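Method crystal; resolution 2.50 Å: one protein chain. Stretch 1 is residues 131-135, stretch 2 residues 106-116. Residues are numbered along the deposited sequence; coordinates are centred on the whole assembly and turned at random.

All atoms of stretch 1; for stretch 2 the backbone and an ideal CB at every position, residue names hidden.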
ATOM      1  N   GLY E 131      17.162 -30.044  24.735  1.00 39.34           N
ATOM      2  CA  GLY E 131      18.520 -30.166  25.217  1.00 35.05           C
ATOM      3  C   GLY E 131      18.686 -29.495  26.559  1.00 39.92           C
ATOM      4  O   GLY E 131      17.721 -29.040  27.184  1.00 39.05           O
ATOM      5  N   ALA E 132      19.944 -29.447  26.988  1.00 35.49           N
ATOM      6  CA  ALA E 132      20.321 -28.922  28.286  1.00 39.02           C
ATOM      7  C   ALA E 132      20.785 -27.478  28.161  1.00 39.35           C
ATOM      8  O   ALA E 132      21.032 -26.964  27.064  1.00 34.38           O
ATOM      9  CB  ALA E 132      21.427 -29.777  28.917  1.00 41.28           C
ATOM     10  N   TRP E 133      20.937 -26.838  29.323  1.00 34.25           N
ATOM     11  CA  TRP E 133      21.263 -25.429  29.418  1.00 32.46           C
ATOM     12  C   TRP E 133      22.132 -25.214  30.637  1.00 32.87           C
ATOM     13  O   TRP E 133      21.970 -25.886  31.654  1.00 35.72           O
ATOM     14  CB  TRP E 133      20.023 -24.542  29.568  1.00 30.92           C
ATOM     15  CG  TRP E 133      19.051 -24.639  28.460  1.00 33.29           C
ATOM     16  CD1 TRP E 133      18.021 -25.527  28.353  1.00 31.61           C
ATOM     17  CD2 TRP E 133      18.996 -23.807  27.292  1.00 28.40           C
ATOM     18  NE1 TRP E 133      17.331 -25.299  27.191  1.00 35.38           N
ATOM     19  CE2 TRP E 133      17.909 -24.248  26.522  1.00 30.94           C
ATOM     20  CE3 TRP E 133      19.761 -22.736  26.828  1.00 31.68           C
ATOM     21  CZ2 TRP E 133      17.562 -23.652  25.305  1.00 29.81           C
ATOM     22  CZ3 TRP E 133      19.418 -22.149  25.612  1.00 30.52           C
ATOM     23  CH2 TRP E 133      18.334 -22.614  24.867  1.00 28.46           C
ATOM     24  N   PHE E 134      23.042 -24.258  30.532  1.00 31.69           N
ATOM     25  CA  PHE E 134      23.783 -23.769  31.676  1.00 33.22           C
ATOM     26  C   PHE E 134      23.166 -22.443  32.072  1.00 35.24           C
ATOM     27  O   PHE E 134      22.918 -21.597  31.206  1.00 35.26           O
ATOM     28  CB  PHE E 134      25.268 -23.595  31.359  1.00 31.26           C
ATOM     29  CG  PHE E 134      26.071 -23.127  32.532  1.00 33.13           C
ATOM     30  CD1 PHE E 134      26.094 -23.870  33.702  1.00 34.39           C
ATOM     31  CD2 PHE E 134      26.777 -21.943  32.480  1.00 32.96           C
ATOM     32  CE1 PHE E 134      26.818 -23.449  34.799  1.00 34.95           C
ATOM     33  CE2 PHE E 134      27.499 -21.503  33.573  1.00 37.00           C
ATOM     34  CZ  PHE E 134      27.523 -22.268  34.742  1.00 38.49           C
ATOM     35  N   LEU E 135      22.883 -22.277  33.362  1.00 32.59           N
ATOM     36  CA  LEU E 135      22.346 -21.021  33.866  1.00 34.29           C
ATOM     37  C   LEU E 135      23.174 -20.591  35.061  1.00 34.09           C
ATOM     38  O   LEU E 135      23.434 -21.393  35.960  1.00 36.40           O
ATOM     39  CB  LEU E 135      20.871 -21.145  34.253  1.00 36.64           C
ATOM     40  CG  LEU E 135      20.306 -20.028  35.133  1.00 33.65           C
ATOM     41  CD1 LEU E 135      20.072 -18.777  34.318  1.00 30.75           C
ATOM     42  CD2 LEU E 135      19.040 -20.471  35.840  1.00 27.67           C
ATOM     43  N   UNK E 106      22.425 -17.548  30.238  1.00 29.72           N
ATOM     44  CA  UNK E 106      21.710 -18.745  29.816  1.00 28.63           C
ATOM     45  C   UNK E 106      22.372 -19.245  28.539  1.00 27.98           C
ATOM     46  O   UNK E 106      22.312 -18.570  27.507  1.00 27.93           O
ATOM     47  CB  UNK E 106      20.221 -18.468  29.603  1.00 28.63           C
ATOM     48  N   UNK E 107      22.985 -20.428  28.599  1.00 27.74           N
ATOM     49  CA  UNK E 107      23.702 -20.965  27.456  1.00 27.45           C
ATOM     50  C   UNK E 107      23.398 -22.413  27.118  1.00 28.60           C
ATOM     51  O   UNK E 107      23.380 -23.277  27.994  1.00 31.97           O
ATOM     52  CB  UNK E 107      25.206 -20.824  27.702  1.00 27.45           C
ATOM     53  N   UNK E 108      23.174 -22.697  25.840  1.00 26.22           N
ATOM     54  CA  UNK E 108      22.898 -24.061  25.417  1.00 28.29           C
ATOM     55  C   UNK E 108      24.122 -24.961  25.566  1.00 33.88           C
ATOM     56  O   UNK E 108      25.256 -24.561  25.285  1.00 32.95           O
ATOM     57  CB  UNK E 108      22.415 -24.072  23.965  1.00 28.29           C
ATOM     58  N   UNK E 109      23.883 -26.191  25.999  1.00 32.22           N
ATOM     59  CA  UNK E 109      24.914 -27.216  26.058  1.00 30.66           C
ATOM     60  C   UNK E 109      24.839 -28.191  24.887  1.00 32.98           C
ATOM     61  O   UNK E 109      25.692 -29.071  24.789  1.00 34.20           O
ATOM     62  CB  UNK E 109      24.805 -27.984  27.377  1.00 30.66           C
ATOM     63  N   UNK E 110      23.842 -28.052  24.004  1.00 30.67           N
ATOM     64  CA  UNK E 110      23.680 -28.850  22.795  1.00 31.93           C
ATOM     65  C   UNK E 110      23.528 -27.933  21.578  1.00 31.97           C
ATOM     66  O   UNK E 110      23.455 -26.706  21.692  1.00 32.07           O
ATOM     67  CB  UNK E 110      22.472 -29.781  22.922  1.00 31.93           C
ATOM     68  N   UNK E 111      23.414 -28.561  20.410  1.00 28.50           N
ATOM     69  CA  UNK E 111      23.309 -27.880  19.125  1.00 32.55           C
ATOM     70  C   UNK E 111      21.929 -27.274  18.894  1.00 33.14           C
ATOM     71  O   UNK E 111      20.911 -27.790  19.360  1.00 36.08           O
ATOM     72  CB  UNK E 111      23.638 -28.855  17.992  1.00 32.55           C
ATOM     73  N   UNK E 112      21.901 -26.199  18.111  1.00 32.28           N
ATOM     74  CA  UNK E 112      20.667 -25.752  17.495  1.00 30.14           C
ATOM     75  C   UNK E 112      19.792 -24.859  18.340  1.00 30.83           C
ATOM     76  O   UNK E 112      18.578 -24.837  18.136  1.00 31.34           O
ATOM     77  CB  UNK E 112      19.849 -26.976  17.077  1.00 30.14           C
ATOM     78  N   UNK E 113      20.370 -24.111  19.278  1.00 29.22           N
ATOM     79  CA  UNK E 113      19.609 -23.268  20.185  1.00 28.05           C
ATOM     80  C   UNK E 113      19.774 -21.785  19.855  1.00 29.94           C
ATOM     81  O   UNK E 113      20.800 -21.346  19.326  1.00 25.76           O
ATOM     82  CB  UNK E 113      20.037 -23.534  21.630  1.00 28.05           C
ATOM     83  N   UNK E 114      18.733 -21.016  20.169  1.00 30.47           N
ATOM     84  CA  UNK E 114      18.765 -19.565  20.122  1.00 26.34           C
ATOM     85  C   UNK E 114      18.271 -19.028  21.458  1.00 30.29           C
ATOM     86  O   UNK E 114      17.590 -19.726  22.209  1.00 32.24           O
ATOM     87  CB  UNK E 114      17.920 -19.029  18.965  1.00 26.34           C
ATOM     88  N   UNK E 115      18.627 -17.783  21.769  1.00 30.91           N
ATOM     89  CA  UNK E 115      18.271 -17.184  23.055  1.00 31.77           C
ATOM     90  C   UNK E 115      17.729 -15.784  22.822  1.00 31.00           C
ATOM     91  O   UNK E 115      18.400 -14.946  22.208  1.00 29.91           O
ATOM     92  CB  UNK E 115      19.475 -17.147  23.999  1.00 31.77           C
ATOM     93  N   UNK E 116      16.518 -15.534  23.322  1.00 32.89           N
ATOM     94  CA  UNK E 116      15.845 -14.250  23.197  1.00 26.96           C
ATOM     95  C   UNK E 116      16.052 -13.450  24.476  1.00 32.00           C
ATOM     96  O   UNK E 116      15.914 -13.981  25.583  1.00 34.09           O
ATOM     97  CB  UNK E 116      14.355 -14.437  22.907  1.00 26.96           C
TER

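Position 106 pairs with Leu135 in an antiparallel bridge, and its CA-to-CB bond points to the sheet face that carries Trp133 and Leu135. The ideal CB lies 4.7 Å from Leu135 CD1 and 5.1 Å from Trp133 CE3, so a branched apolar side chain could fill the gap. The residue is Leu106, whose CG comes 3.8 Å from Trp133 CE3 and whose CD1 lies 4.5 Å from Leu135 CB.

Position 107 belongs to a hydrogen-bonded pair with Phe134: its N donates to Phe134 O (2.9 Å), and its O accepts from Phe134 N (2.7 Å). These bonds are pure backbone and say nothing of the side chain. An ideal CB would point to the sheet face that carries Phe134 and lie 4.3 Å from Phe134 O, so stretch 1 alone would tolerate several residues. It is Gly107.

At 108 the chain returns to the sheet face that carries Trp133 and Leu135. The ideal CB is already 3.9 Å from Trp133 CZ3, so a small apolar residue makes contact without further reach. Ala108 does this with its methyl group.

Position 109 leaves the strand, yet its N still donates to Ala132 O (3.1 Å). Its CB points toward stretch 1, close to Ala132 O and Ala132 CB, with Phe134 CB within reach of a longer chain; an apolar chain of moderate length would suit. Leu109 sets its CB 4.1 Å from Ala132 CB and its CD2 4.2 Å from Phe134 CB.

At 110 the ideal CB also points toward stretch 1, 4.8 Å from Ala132 N, a backbone donor. A short side chain with an acceptor one carbon beyond CB, Asp or Asn, is a natural candidate. Asp110, with chi1 m, accepts from Ala132 N through OD2 at 3.0 Å. The same OD2 lies 3.3 Å from Gly131 CA, where an ideal CB on Gly131 would clash with it at 2.6 Å.

Position 111 is out of reach, so stretch 1 sets no preference; it is Leu111. At 112, phi of 85° favours glycine, and Gly112 is found.

At 113 the CB points toward stretch 1 and stands 3.8 Å from Trp133 CH2; a small apolar group suffices, and Ala113 supplies it. Position 114 points away, leaving its side chain free of stretch 1: Arg114 bonds elsewhere in the structure, while its O lies at the Trp133 ring edge, 4.0 Å from CH2.

Position 115 points sideways, its ideal CB 5.3 Å from Trp133 CZ3, a gap that a branched aliphatic chain can close. Val115 brings CG2 to 3.8 Å from Trp133 CZ3. Position 116 is out of reach, and is Leu116.

Stretch 2 106-116: LGALDLGARVL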
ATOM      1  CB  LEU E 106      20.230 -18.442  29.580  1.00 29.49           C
ATOM      2  CG  LEU E 106      19.420 -19.611  29.026  1.00 31.36           C
ATOM      3  CD1 LEU E 106      19.115 -20.608  30.155  1.00 25.81           C
ATOM      4  CD2 LEU E 106      18.151 -19.133  28.312  1.00 27.93           C
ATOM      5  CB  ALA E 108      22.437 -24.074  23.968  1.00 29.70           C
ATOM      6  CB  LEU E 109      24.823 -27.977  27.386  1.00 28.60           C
ATOM      7  CG  LEU E 109      25.125 -27.093  28.600  1.00 33.53           C
ATOM      8  CD1 LEU E 109      25.090 -27.886  29.890  1.00 36.69           C
ATOM      9  CD2 LEU E 109      26.471 -26.404  28.438  1.00 34.72           C
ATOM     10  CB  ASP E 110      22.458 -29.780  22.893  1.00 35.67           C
ATOM     11  CG  ASP E 110      22.574 -30.788  24.024  1.00 47.64           C
ATOM     12  OD1 ASP E 110      23.510 -31.625  24.000  1.00 55.97           O
ATOM     13  OD2 ASP E 110      21.716 -30.757  24.936  1.00 50.47           O
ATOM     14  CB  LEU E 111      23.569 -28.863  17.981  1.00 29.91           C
ATOM     15  CG  LEU E 111      24.920 -29.545  17.877  1.00 34.50           C
ATOM     16  CD1 LEU E 111      24.795 -30.825  17.054  1.00 32.15           C
ATOM     17  CD2 LEU E 111      25.929 -28.591  17.257  1.00 35.21           C
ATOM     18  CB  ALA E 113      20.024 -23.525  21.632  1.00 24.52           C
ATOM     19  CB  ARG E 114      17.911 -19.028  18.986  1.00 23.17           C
ATOM     20  CG  ARG E 114      18.353 -19.469  17.607  1.00 25.43           C
ATOM     21  CD  ARG E 114      17.419 -18.870  16.614  1.00 26.81           C
ATOM     22  NE  ARG E 114      17.665 -19.233  15.228  1.00 29.17           N
ATOM     23  CZ  ARG E 114      16.955 -20.129  14.549  1.00 31.55           C
ATOM     24  NH1 ARG E 114      15.968 -20.804  15.138  1.00 31.87           N
ATOM     25  NH2 ARG E 114      17.247 -20.362  13.281  1.00 30.00           N
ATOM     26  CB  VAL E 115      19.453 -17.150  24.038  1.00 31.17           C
ATOM     27  CG1 VAL E 115      19.055 -16.401  25.296  1.00 27.37           C
ATOM     28  CG2 VAL E 115      19.885 -18.565  24.379  1.00 27.98           C
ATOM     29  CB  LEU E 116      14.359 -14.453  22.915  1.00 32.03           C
ATOM     30  CG  LEU E 116      13.377 -13.285  23.018  1.00 35.09           C
ATOM     31  CD1 LEU E 116      13.548 -12.317  21.872  1.00 33.29           C
ATOM     32  CD2 LEU E 116      11.974 -13.843  23.003  1.00 35.28           C
TER
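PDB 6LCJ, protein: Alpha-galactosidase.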